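Pesticidal crystal protein Cry2Aa (PDB 1I5P) kills dipteran and lepidopteran insect larvae by binding to their midgut epithelial cells and promoting colloid-osmotic lysis. Local coordinates at residues D218-C223 with S257-F262; G381-G386 with S410-S415; Q129-F134 with D196-S201; I93-E98 with D108-V113. All coordinates share one frame; numbering follows the deposited sequence.

Interaction 1 (D218-C223 with S257-F262)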
# COMPACT_ATOMS: atom_id res chain seq x y z
N ASP A 218 20.23 -2.07 5.71
CA ASP A 218 20.81 -2.94 4.69
C ASP A 218 19.77 -3.71 3.88
O ASP A 218 19.80 -3.71 2.65
CB ASP A 218 21.78 -3.94 5.33
CG ASP A 218 22.96 -3.26 6.00
OD1 ASP A 218 23.13 -2.05 5.81
OD2 ASP A 218 23.71 -3.95 6.71
N TYR A 219 18.85 -4.37 4.58
CA TYR A 219 17.82 -5.14 3.92
C TYR A 219 16.84 -4.27 3.16
O TYR A 219 16.40 -4.63 2.06
CB TYR A 219 17.08 -6.00 4.95
CG TYR A 219 17.97 -6.97 5.70
CD1 TYR A 219 17.53 -7.57 6.88
CD2 TYR A 219 19.25 -7.30 5.23
CE1 TYR A 219 18.33 -8.47 7.57
CE2 TYR A 219 20.06 -8.20 5.93
CZ TYR A 219 19.59 -8.78 7.09
OH TYR A 219 20.38 -9.65 7.81
N SER A 220 16.48 -3.12 3.72
CA SER A 220 15.55 -2.21 3.06
C SER A 220 16.15 -1.69 1.76
O SER A 220 15.53 -1.79 0.70
CB SER A 220 15.20 -1.02 3.96
OG SER A 220 14.41 -1.41 5.08
N ASN A 221 17.36 -1.16 1.85
CA ASN A 221 18.03 -0.63 0.66
C ASN A 221 18.22 -1.70 -0.40
O ASN A 221 18.01 -1.44 -1.59
CB ASN A 221 19.38 0.00 1.03
CG ASN A 221 19.23 1.30 1.81
OD1 ASN A 221 18.17 1.94 1.80
ND2 ASN A 221 20.30 1.72 2.48
N TYR A 222 18.60 -2.91 0.01
CA TYR A 222 18.80 -3.99 -0.94
C TYR A 222 17.51 -4.28 -1.72
O TYR A 222 17.54 -4.47 -2.93
CB TYR A 222 19.25 -5.27 -0.23
CG TYR A 222 19.30 -6.47 -1.16
CD1 TYR A 222 20.32 -6.61 -2.11
CD2 TYR A 222 18.29 -7.42 -1.14
CE1 TYR A 222 20.33 -7.69 -3.00
CE2 TYR A 222 18.29 -8.50 -2.03
CZ TYR A 222 19.30 -8.62 -2.96
OH TYR A 222 19.27 -9.69 -3.83
N CYS A 223 16.38 -4.33 -1.01
CA CYS A 223 15.10 -4.59 -1.65
C CYS A 223 14.72 -3.47 -2.61
O CYS A 223 14.31 -3.71 -3.74
CB CYS A 223 13.99 -4.76 -0.60
SG CYS A 223 14.10 -6.27 0.36
N SER A 257 8.15 -1.70 4.37
CA SER A 257 7.42 -0.62 5.05
C SER A 257 7.17 -0.88 6.53
O SER A 257 7.00 0.06 7.32
CB SER A 257 6.09 -0.36 4.36
OG SER A 257 6.28 0.25 3.09
N ILE A 258 7.12 -2.15 6.93
CA ILE A 258 6.88 -2.44 8.33
C ILE A 258 8.19 -2.54 9.12
O ILE A 258 8.21 -2.26 10.32
CB ILE A 258 6.05 -3.74 8.53
CG1 ILE A 258 5.45 -3.75 9.93
CG2 ILE A 258 6.93 -4.97 8.32
CD1 ILE A 258 4.41 -2.66 10.17
N TRP A 259 9.28 -2.91 8.45
CA TRP A 259 10.57 -3.04 9.14
C TRP A 259 11.02 -1.76 9.85
O TRP A 259 11.45 -1.81 11.00
CB TRP A 259 11.67 -3.46 8.16
CG TRP A 259 11.44 -4.78 7.50
CD1 TRP A 259 10.63 -5.80 7.94
CD2 TRP A 259 12.05 -5.25 6.29
NE1 TRP A 259 10.70 -6.86 7.07
CE2 TRP A 259 11.56 -6.55 6.05
CE3 TRP A 259 12.96 -4.69 5.39
CZ2 TRP A 259 11.95 -7.30 4.94
CZ3 TRP A 259 13.35 -5.44 4.28
CH2 TRP A 259 12.84 -6.73 4.07
N SER A 260 10.92 -0.63 9.16
CA SER A 260 11.34 0.63 9.74
C SER A 260 10.35 1.11 10.80
O SER A 260 10.50 2.21 11.35
CB SER A 260 11.51 1.70 8.64
OG SER A 260 10.32 1.90 7.92
N LEU A 261 9.33 0.30 11.08
CA LEU A 261 8.35 0.63 12.11
C LEU A 261 8.46 -0.36 13.27
O LEU A 261 7.79 -0.22 14.28
CB LEU A 261 6.92 0.62 11.54
CG LEU A 261 6.61 1.75 10.55
CD1 LEU A 261 5.19 1.61 10.05
CD2 LEU A 261 6.83 3.11 11.21
N PHE A 262 9.33 -1.36 13.12
CA PHE A 262 9.53 -2.35 14.18
C PHE A 262 10.03 -1.64 15.44
O PHE A 262 9.85 -2.12 16.55
CB PHE A 262 10.57 -3.40 13.76
CG PHE A 262 10.00 -4.60 13.03
CD1 PHE A 262 10.82 -5.68 12.72
CD2 PHE A 262 8.65 -4.66 12.69
CE1 PHE A 262 10.31 -6.81 12.08
CE2 PHE A 262 8.13 -5.79 12.05
CZ PHE A 262 8.96 -6.86 11.74
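Trp259 reaches Tyr219, Ser220 and Cys223 with the benzo end of its indole, joining two consecutive helices, 202-232 and 238-259, of the N-terminal helical bundle of this three-domain delta-endotoxin. The tight part lies wholly at that end, where Ser220 and Cys223 meet the ring edge. Ser220 OG sits in the ring plane, 3.6 Å from Trp259 CE3; its hydrogen bond goes back to the Thr216 carbonyl, so this small hydroxyl can face an apolar edge inside the bundle. Tyr219 offers its CB methylene, 3.8 Å from Trp259 CZ3, while its ring leads off so that OH can bond His184. A large indole suits the site because it spans the gap to three residues of one helix and still bonds Asn182 through NE1, with Ala181 and Leu185 of helix 170-193 touching it as well. Away from the tryptophan the helix is less enclosed: Asn221 is partly exposed and uses its amide on the backbone of Gly579 and Asn581. Cys223 completes the grip with a compact, polarisable sulfur. Placed beside its own backbone N (chi1 -71°), SG makes a sulfur-aromatic contact at the indole edge, 77° off the ring normal and 3.9 Å from Trp259 CH2.

Interaction 2 (G381-G386 with S410-S415)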
# COMPACT_ATOMS: atom_id res chain seq x y z
N GLY A 381 -12.32 -6.87 -24.37
CA GLY A 381 -12.20 -8.07 -25.17
C GLY A 381 -13.08 -8.09 -26.40
O GLY A 381 -13.89 -7.18 -26.64
N THR A 382 -12.94 -9.14 -27.20
CA THR A 382 -13.73 -9.27 -28.41
C THR A 382 -14.34 -10.65 -28.49
O THR A 382 -13.63 -11.65 -28.37
CB THR A 382 -12.88 -9.03 -29.67
OG1 THR A 382 -12.28 -7.74 -29.61
CG2 THR A 382 -13.76 -9.12 -30.92
N ASP A 383 -15.65 -10.71 -28.67
CA ASP A 383 -16.34 -11.98 -28.81
C ASP A 383 -16.68 -12.15 -30.29
O ASP A 383 -17.06 -11.19 -30.96
CB ASP A 383 -17.63 -12.01 -28.00
CG ASP A 383 -17.40 -11.83 -26.51
OD1 ASP A 383 -16.38 -12.34 -26.00
OD2 ASP A 383 -18.25 -11.18 -25.86
N ARG A 384 -16.54 -13.37 -30.79
CA ARG A 384 -16.87 -13.65 -32.19
C ARG A 384 -17.78 -14.86 -32.30
O ARG A 384 -17.61 -15.86 -31.59
CB ARG A 384 -15.59 -13.88 -33.00
CG ARG A 384 -14.79 -12.61 -33.26
CD ARG A 384 -13.93 -12.74 -34.51
NE ARG A 384 -13.52 -11.43 -35.02
CZ ARG A 384 -12.56 -10.68 -34.48
NH1 ARG A 384 -11.89 -11.11 -33.41
NH2 ARG A 384 -12.26 -9.50 -35.01
N GLU A 385 -18.75 -14.77 -33.20
CA GLU A 385 -19.71 -15.84 -33.41
C GLU A 385 -20.27 -15.86 -34.84
O GLU A 385 -20.05 -14.93 -35.62
CB GLU A 385 -20.87 -15.73 -32.41
CG GLU A 385 -21.04 -14.34 -31.79
CD GLU A 385 -20.51 -14.26 -30.37
OE1 GLU A 385 -19.75 -15.17 -29.95
OE2 GLU A 385 -20.84 -13.28 -29.66
N GLY A 386 -21.00 -16.92 -35.16
CA GLY A 386 -21.58 -17.05 -36.48
C GLY A 386 -20.53 -17.16 -37.57
O GLY A 386 -19.66 -18.03 -37.52
N SER A 410 -21.73 -4.80 -18.27
CA SER A 410 -21.74 -6.02 -17.48
C SER A 410 -20.35 -6.50 -17.09
O SER A 410 -19.40 -6.37 -17.87
CB SER A 410 -22.46 -7.13 -18.25
OG SER A 410 -23.80 -6.75 -18.52
N ALA A 411 -20.25 -7.05 -15.89
CA ALA A 411 -18.98 -7.55 -15.38
C ALA A 411 -18.58 -8.88 -16.02
O ALA A 411 -19.42 -9.74 -16.28
CB ALA A 411 -19.05 -7.72 -13.87
N ARG A 412 -17.28 -9.02 -16.27
CA ARG A 412 -16.70 -10.22 -16.86
C ARG A 412 -15.19 -10.05 -16.90
O ARG A 412 -14.68 -8.94 -16.76
CB ARG A 412 -17.26 -10.47 -18.26
CG ARG A 412 -17.12 -9.32 -19.24
CD ARG A 412 -17.79 -9.65 -20.58
NE ARG A 412 -17.14 -10.77 -21.27
CZ ARG A 412 -17.44 -11.16 -22.51
NH1 ARG A 412 -18.37 -10.53 -23.20
NH2 ARG A 412 -16.79 -12.19 -23.05
N GLY A 413 -14.48 -11.15 -17.08
CA GLY A 413 -13.03 -11.10 -17.11
C GLY A 413 -12.49 -11.07 -15.69
O GLY A 413 -13.24 -11.34 -14.75
N ASN A 414 -11.22 -10.74 -15.52
CA ASN A 414 -10.65 -10.69 -14.17
C ASN A 414 -11.23 -9.55 -13.36
O ASN A 414 -11.41 -8.44 -13.87
CB ASN A 414 -9.13 -10.47 -14.22
CG ASN A 414 -8.38 -11.62 -14.86
OD1 ASN A 414 -8.70 -12.78 -14.65
ND2 ASN A 414 -7.35 -11.28 -15.63
N SER A 415 -11.53 -9.82 -12.10
CA SER A 415 -12.03 -8.77 -11.21
C SER A 415 -10.84 -8.43 -10.33
O SER A 415 -10.01 -9.30 -10.03
CB SER A 415 -13.21 -9.27 -10.36
OG SER A 415 -12.76 -9.99 -9.23
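A surface salt bridge between Asp383 and Arg412 ties a strand to a loop within the middle domain, the beta prism of the toxin. Asp383 stands on strand 381-385, which forms a hairpin with strand 389-393 in one sheet; Arg412 belongs to the loop between strands 405-407 and 415-416 of another, so the pair links two sheets of the prism. The side chains come from opposite directions and meet end-on. Arg412 NH1 gives a 2.7 Å hydrogen bond to Asp383 OD2, with an N-H...O angle of 156° and the oxygen in the guanidinium plane. Its neighbour NH2 bonds Asp383 OD1 at 3.0 Å, less straight and tilted from that plane. Both oxygens use their syn lone pairs, and the carboxylate and guanidinium lie only 19° from coplanar, so the doubled bond limits rotation of either group. Only arginine among the basic residues can present such a pair of parallel donors, and its length suits the distance from the loop: the chain runs extended at chi2, then bends at chi3 (-64°) to bring its end to the strand. Trp393, on the neighbouring strand of the hairpin, serves both charges. Its ring takes a cation-pi contact from Arg412, and its NE1 adds a weak hydrogen bond to Asp383 OD1, the oxygen that also receives Arg412 NH2.

Interaction 3 (Q129-F134 with D196-S201)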
# COMPACT_ATOMS: atom_id res chain seq x y z
N GLN A 129 12.47 -22.99 20.50
CA GLN A 129 12.29 -24.10 21.43
C GLN A 129 13.24 -23.94 22.61
O GLN A 129 12.89 -24.21 23.76
CB GLN A 129 12.52 -25.45 20.74
CG GLN A 129 11.28 -25.96 20.01
CD GLN A 129 11.56 -27.16 19.12
OE1 GLN A 129 12.72 -27.51 18.86
NE2 GLN A 129 10.50 -27.79 18.63
N GLN A 130 14.46 -23.49 22.32
CA GLN A 130 15.47 -23.29 23.35
C GLN A 130 15.01 -22.19 24.31
O GLN A 130 15.18 -22.29 25.52
CB GLN A 130 16.80 -22.91 22.71
CG GLN A 130 17.64 -24.12 22.31
CD GLN A 130 18.70 -23.79 21.27
OE1 GLN A 130 19.12 -22.64 21.13
NE2 GLN A 130 19.13 -24.80 20.53
N VAL A 131 14.42 -21.14 23.75
CA VAL A 131 13.92 -20.04 24.56
C VAL A 131 12.83 -20.57 25.49
O VAL A 131 12.88 -20.38 26.70
CB VAL A 131 13.32 -18.91 23.69
CG1 VAL A 131 12.48 -17.97 24.54
CG2 VAL A 131 14.43 -18.14 23.01
N ASP A 132 11.84 -21.24 24.90
CA ASP A 132 10.72 -21.79 25.66
C ASP A 132 11.18 -22.80 26.71
O ASP A 132 10.77 -22.74 27.87
CB ASP A 132 9.71 -22.46 24.72
CG ASP A 132 9.09 -21.48 23.73
OD1 ASP A 132 9.22 -20.26 23.94
OD2 ASP A 132 8.48 -21.94 22.75
N ASN A 133 12.03 -23.73 26.28
CA ASN A 133 12.54 -24.76 27.18
C ASN A 133 13.25 -24.11 28.36
O ASN A 133 13.10 -24.54 29.50
CB ASN A 133 13.50 -25.67 26.42
CG ASN A 133 13.88 -26.90 27.22
OD1 ASN A 133 15.06 -27.18 27.41
ND2 ASN A 133 12.87 -27.63 27.69
N PHE A 134 14.02 -23.07 28.07
CA PHE A 134 14.76 -22.35 29.11
C PHE A 134 13.82 -21.73 30.14
O PHE A 134 14.03 -21.85 31.34
CB PHE A 134 15.61 -21.25 28.48
CG PHE A 134 16.29 -20.36 29.50
CD1 PHE A 134 17.50 -20.73 30.07
CD2 PHE A 134 15.70 -19.16 29.89
CE1 PHE A 134 18.12 -19.93 31.02
CE2 PHE A 134 16.32 -18.34 30.84
CZ PHE A 134 17.52 -18.73 31.40
N ASP A 196 14.83 -8.28 29.29
CA ASP A 196 14.78 -8.62 30.70
C ASP A 196 14.25 -10.03 30.93
O ASP A 196 14.83 -10.80 31.69
CB ASP A 196 13.90 -7.60 31.45
CG ASP A 196 14.51 -6.21 31.45
OD1 ASP A 196 13.77 -5.24 31.76
OD2 ASP A 196 15.71 -6.08 31.16
N GLU A 197 13.16 -10.37 30.25
CA GLU A 197 12.55 -11.69 30.37
C GLU A 197 13.49 -12.83 29.97
O GLU A 197 13.41 -13.93 30.52
CB GLU A 197 11.28 -11.77 29.51
CG GLU A 197 10.09 -10.92 29.95
CD GLU A 197 10.23 -9.43 29.62
OE1 GLU A 197 11.10 -9.07 28.80
OE2 GLU A 197 9.45 -8.62 30.16
N TRP A 198 14.37 -12.58 29.01
CA TRP A 198 15.28 -13.63 28.55
C TRP A 198 16.65 -13.62 29.21
O TRP A 198 17.49 -14.48 28.93
CB TRP A 198 15.45 -13.54 27.02
CG TRP A 198 14.20 -13.87 26.26
CD1 TRP A 198 12.99 -14.24 26.77
CD2 TRP A 198 14.04 -13.87 24.83
NE1 TRP A 198 12.09 -14.48 25.76
CE2 TRP A 198 12.71 -14.25 24.56
CE3 TRP A 198 14.90 -13.57 23.76
CZ2 TRP A 198 12.22 -14.36 23.25
CZ3 TRP A 198 14.41 -13.68 22.46
CH2 TRP A 198 13.08 -14.07 22.22
N GLY A 199 16.88 -12.66 30.10
CA GLY A 199 18.15 -12.58 30.79
C GLY A 199 19.24 -11.94 29.95
O GLY A 199 20.43 -12.16 30.19
N ILE A 200 18.84 -11.15 28.96
CA ILE A 200 19.79 -10.48 28.07
C ILE A 200 20.54 -9.38 28.82
O ILE A 200 19.94 -8.62 29.57
CB ILE A 200 19.05 -9.86 26.86
CG1 ILE A 200 18.39 -10.97 26.03
CG2 ILE A 200 20.01 -9.04 26.01
CD1 ILE A 200 19.36 -12.03 25.53
N SER A 201 21.85 -9.30 28.61
CA SER A 201 22.66 -8.28 29.27
C SER A 201 22.42 -6.91 28.66
O SER A 201 21.88 -6.79 27.56
CB SER A 201 24.15 -8.62 29.15
OG SER A 201 24.63 -8.37 27.84
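Val131 and Trp198 carry this apolar contact at one end of the N-terminal helical bundle, where the long helix 107-135 meets the short helix 195-198. The chief interaction is CH-pi. Val131 lays both methyls over one face of the indole, the two side chains crossing at about a right angle. CG2 stands almost squarely above the six-membered ring, 4.3 Å from its centroid and 7° off the normal. CG1, anti to the backbone N of Val131 (chi1 165°), sits nearer the rim and touches Trp198 CE2 at 3.7 Å. A beta-branched valine suits this place because its two methyls spread across the flat ring from a single short stem, and Ile146 of helix 145-160 packs on the tryptophan as well. Van der Waals contact is looser at Phe134: its ring reaches towards the helix end, with CE2 4.5 Å from Trp198 O. Polar interactions act around the contact rather than across it. Asp132, next to Val131, forms a salt bridge with Arg72. After Trp198 the short helix ends in a Schellman motif, and Ser201 then takes the N-cap position of helix 202-232, its OG bonded to Thr204. The turn depends on Gly199, which easily adopts a positive phi of 79°, while its N bonds back to Asp196 O at 3.2 Å.

Interaction 4 (I93-E98 with D108-V113)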
# COMPACT_ATOMS: atom_id res chain seq x y z
N ILE A 93 6.21 -19.80 -3.12
CA ILE A 93 6.45 -18.39 -3.38
C ILE A 93 7.48 -18.29 -4.51
O ILE A 93 7.30 -17.53 -5.46
CB ILE A 93 7.01 -17.68 -2.13
CG1 ILE A 93 5.86 -17.41 -1.15
CG2 ILE A 93 7.72 -16.39 -2.52
CD1 ILE A 93 6.30 -16.81 0.18
N LEU A 94 8.55 -19.07 -4.40
CA LEU A 94 9.60 -19.08 -5.41
C LEU A 94 9.06 -19.53 -6.75
O LEU A 94 9.34 -18.91 -7.78
CB LEU A 94 10.74 -20.01 -5.01
CG LEU A 94 11.72 -20.31 -6.16
CD1 LEU A 94 12.49 -19.04 -6.55
CD2 LEU A 94 12.67 -21.41 -5.74
N ARG A 95 8.30 -20.61 -6.75
CA ARG A 95 7.77 -21.13 -7.99
C ARG A 95 6.73 -20.24 -8.64
O ARG A 95 6.68 -20.13 -9.87
CB ARG A 95 7.26 -22.55 -7.78
CG ARG A 95 8.39 -23.48 -7.35
CD ARG A 95 9.70 -23.11 -8.08
NE ARG A 95 10.78 -24.07 -7.92
CZ ARG A 95 11.05 -25.05 -8.79
NH1 ARG A 95 10.32 -25.20 -9.87
NH2 ARG A 95 12.08 -25.86 -8.57
N GLU A 96 5.89 -19.59 -7.84
CA GLU A 96 4.89 -18.71 -8.44
C GLU A 96 5.58 -17.43 -8.91
O GLU A 96 5.11 -16.77 -9.83
CB GLU A 96 3.78 -18.38 -7.44
CG GLU A 96 2.95 -19.60 -7.05
CD GLU A 96 1.53 -19.24 -6.65
OE1 GLU A 96 0.77 -18.78 -7.52
OE2 GLU A 96 1.18 -19.43 -5.47
N THR A 97 6.69 -17.08 -8.27
CA THR A 97 7.44 -15.90 -8.67
C THR A 97 8.11 -16.22 -10.01
O THR A 97 8.18 -15.37 -10.90
CB THR A 97 8.52 -15.54 -7.63
OG1 THR A 97 7.90 -15.27 -6.37
CG2 THR A 97 9.31 -14.32 -8.08
N GLU A 98 8.60 -17.45 -10.14
CA GLU A 98 9.23 -17.88 -11.38
C GLU A 98 8.22 -17.81 -12.51
O GLU A 98 8.53 -17.36 -13.61
CB GLU A 98 9.75 -19.33 -11.26
CG GLU A 98 11.07 -19.46 -10.53
CD GLU A 98 11.65 -20.87 -10.56
OE1 GLU A 98 12.86 -21.02 -10.32
OE2 GLU A 98 10.89 -21.84 -10.82
N ASP A 108 21.69 -25.40 -9.74
CA ASP A 108 22.55 -25.23 -8.57
C ASP A 108 21.95 -24.31 -7.51
O ASP A 108 21.93 -24.64 -6.33
CB ASP A 108 23.93 -24.69 -8.98
CG ASP A 108 24.81 -25.75 -9.62
OD1 ASP A 108 25.89 -25.39 -10.13
OD2 ASP A 108 24.43 -26.94 -9.61
N THR A 109 21.46 -23.15 -7.93
CA THR A 109 20.87 -22.21 -6.99
C THR A 109 19.60 -22.81 -6.39
O THR A 109 19.36 -22.68 -5.19
CB THR A 109 20.54 -20.87 -7.67
OG1 THR A 109 21.71 -20.37 -8.33
CG2 THR A 109 20.07 -19.85 -6.64
N LEU A 110 18.80 -23.46 -7.22
CA LEU A 110 17.57 -24.08 -6.75
C LEU A 110 17.88 -25.00 -5.58
O LEU A 110 17.28 -24.90 -4.51
CB LEU A 110 16.92 -24.90 -7.87
CG LEU A 110 15.69 -25.71 -7.48
CD1 LEU A 110 14.58 -24.78 -7.00
CD2 LEU A 110 15.21 -26.52 -8.67
N ALA A 111 18.84 -25.90 -5.79
CA ALA A 111 19.23 -26.85 -4.76
C ALA A 111 19.69 -26.13 -3.49
O ALA A 111 19.25 -26.46 -2.39
CB ALA A 111 20.34 -27.76 -5.28
N ARG A 112 20.56 -25.14 -3.63
CA ARG A 112 21.05 -24.41 -2.47
C ARG A 112 19.94 -23.66 -1.74
O ARG A 112 19.87 -23.68 -0.51
CB ARG A 112 22.15 -23.42 -2.88
CG ARG A 112 22.78 -22.69 -1.69
CD ARG A 112 23.25 -23.69 -0.64
NE ARG A 112 23.88 -23.04 0.51
CZ ARG A 112 25.05 -22.42 0.47
NH1 ARG A 112 25.74 -22.35 -0.67
NH2 ARG A 112 25.55 -21.86 1.57
N VAL A 113 19.08 -22.99 -2.50
CA VAL A 113 17.97 -22.25 -1.91
C VAL A 113 17.12 -23.21 -1.08
O VAL A 113 16.78 -22.92 0.06
CB VAL A 113 17.08 -21.61 -3.01
CG1 VAL A 113 15.69 -21.30 -2.45
CG2 VAL A 113 17.74 -20.34 -3.52
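Leu110 is the first residue of segment 108-113 to meet the opposing helix, and it touches both Leu94 and Arg95. It has CG anti to its backbone N (chi1 175°), which carries the branched end out towards segment 93-98. There its CD1 lies 4.1 Å from CD2 of Leu94, an apolar contact between two methyls that reach towards each other across the wide gap. Leucine suits both places, since its branch point sits a full bond beyond CB and sends the methyls well out from each helix. On its more exposed flank Leu110 is crossed at about a right angle by Arg95, whose chain bends at chi2 to come over. The modelled approach of Arg95 NH2 to Leu110 CD1, 3.1 Å, is too short to be comfortable, so the exact place of the guanidinium is doubtful. Glu98 lies one helical turn on; as modelled, its OE2 is 3.5 Å from Arg95 NH1 and well out of the guanidinium plane, at most a pairing of charges and as uncertain as the guanidinium itself. Glu98 also bonds Arg104 and the backbone N of Leu105, and so ties the connection between the helices to the first of them. Val113, buried one turn after Leu110, closes the contact with CG1 at 4.5 Å from Leu94 CD2; a short apolar side chain is enough here, because Leu94 supplies most of the reach. The short segments run 152° apart with axes 13.0 Å from each other, wide enough that side-chain ends alone meet, as in a splayed antiparallel helical hairpin within the N-terminal bundle of a delta-endotoxin.

Overall arrangement
Along the chain, interaction 4 comes first, followed by 3, 1 and 2, each closing before the next opens. Three of them belong to the N-terminal helical domain. Interactions 4 and 3 share helix 107-135 and lie 34 Å apart between centres, so that one long helix is held at two separate levels. Interaction 3 leads into interaction 1, because helix 195-198 is followed directly by helix 202-232; their centres are 26 Å apart. Interaction 2 stands alone in the beta-prism domain, about 60 Å from interaction 3 between centres, though its nearest atoms come within about 13 Å of interaction 4. The helical contacts are mainly apolar, the prism contact is a salt bridge, and each joins parts of a single domain.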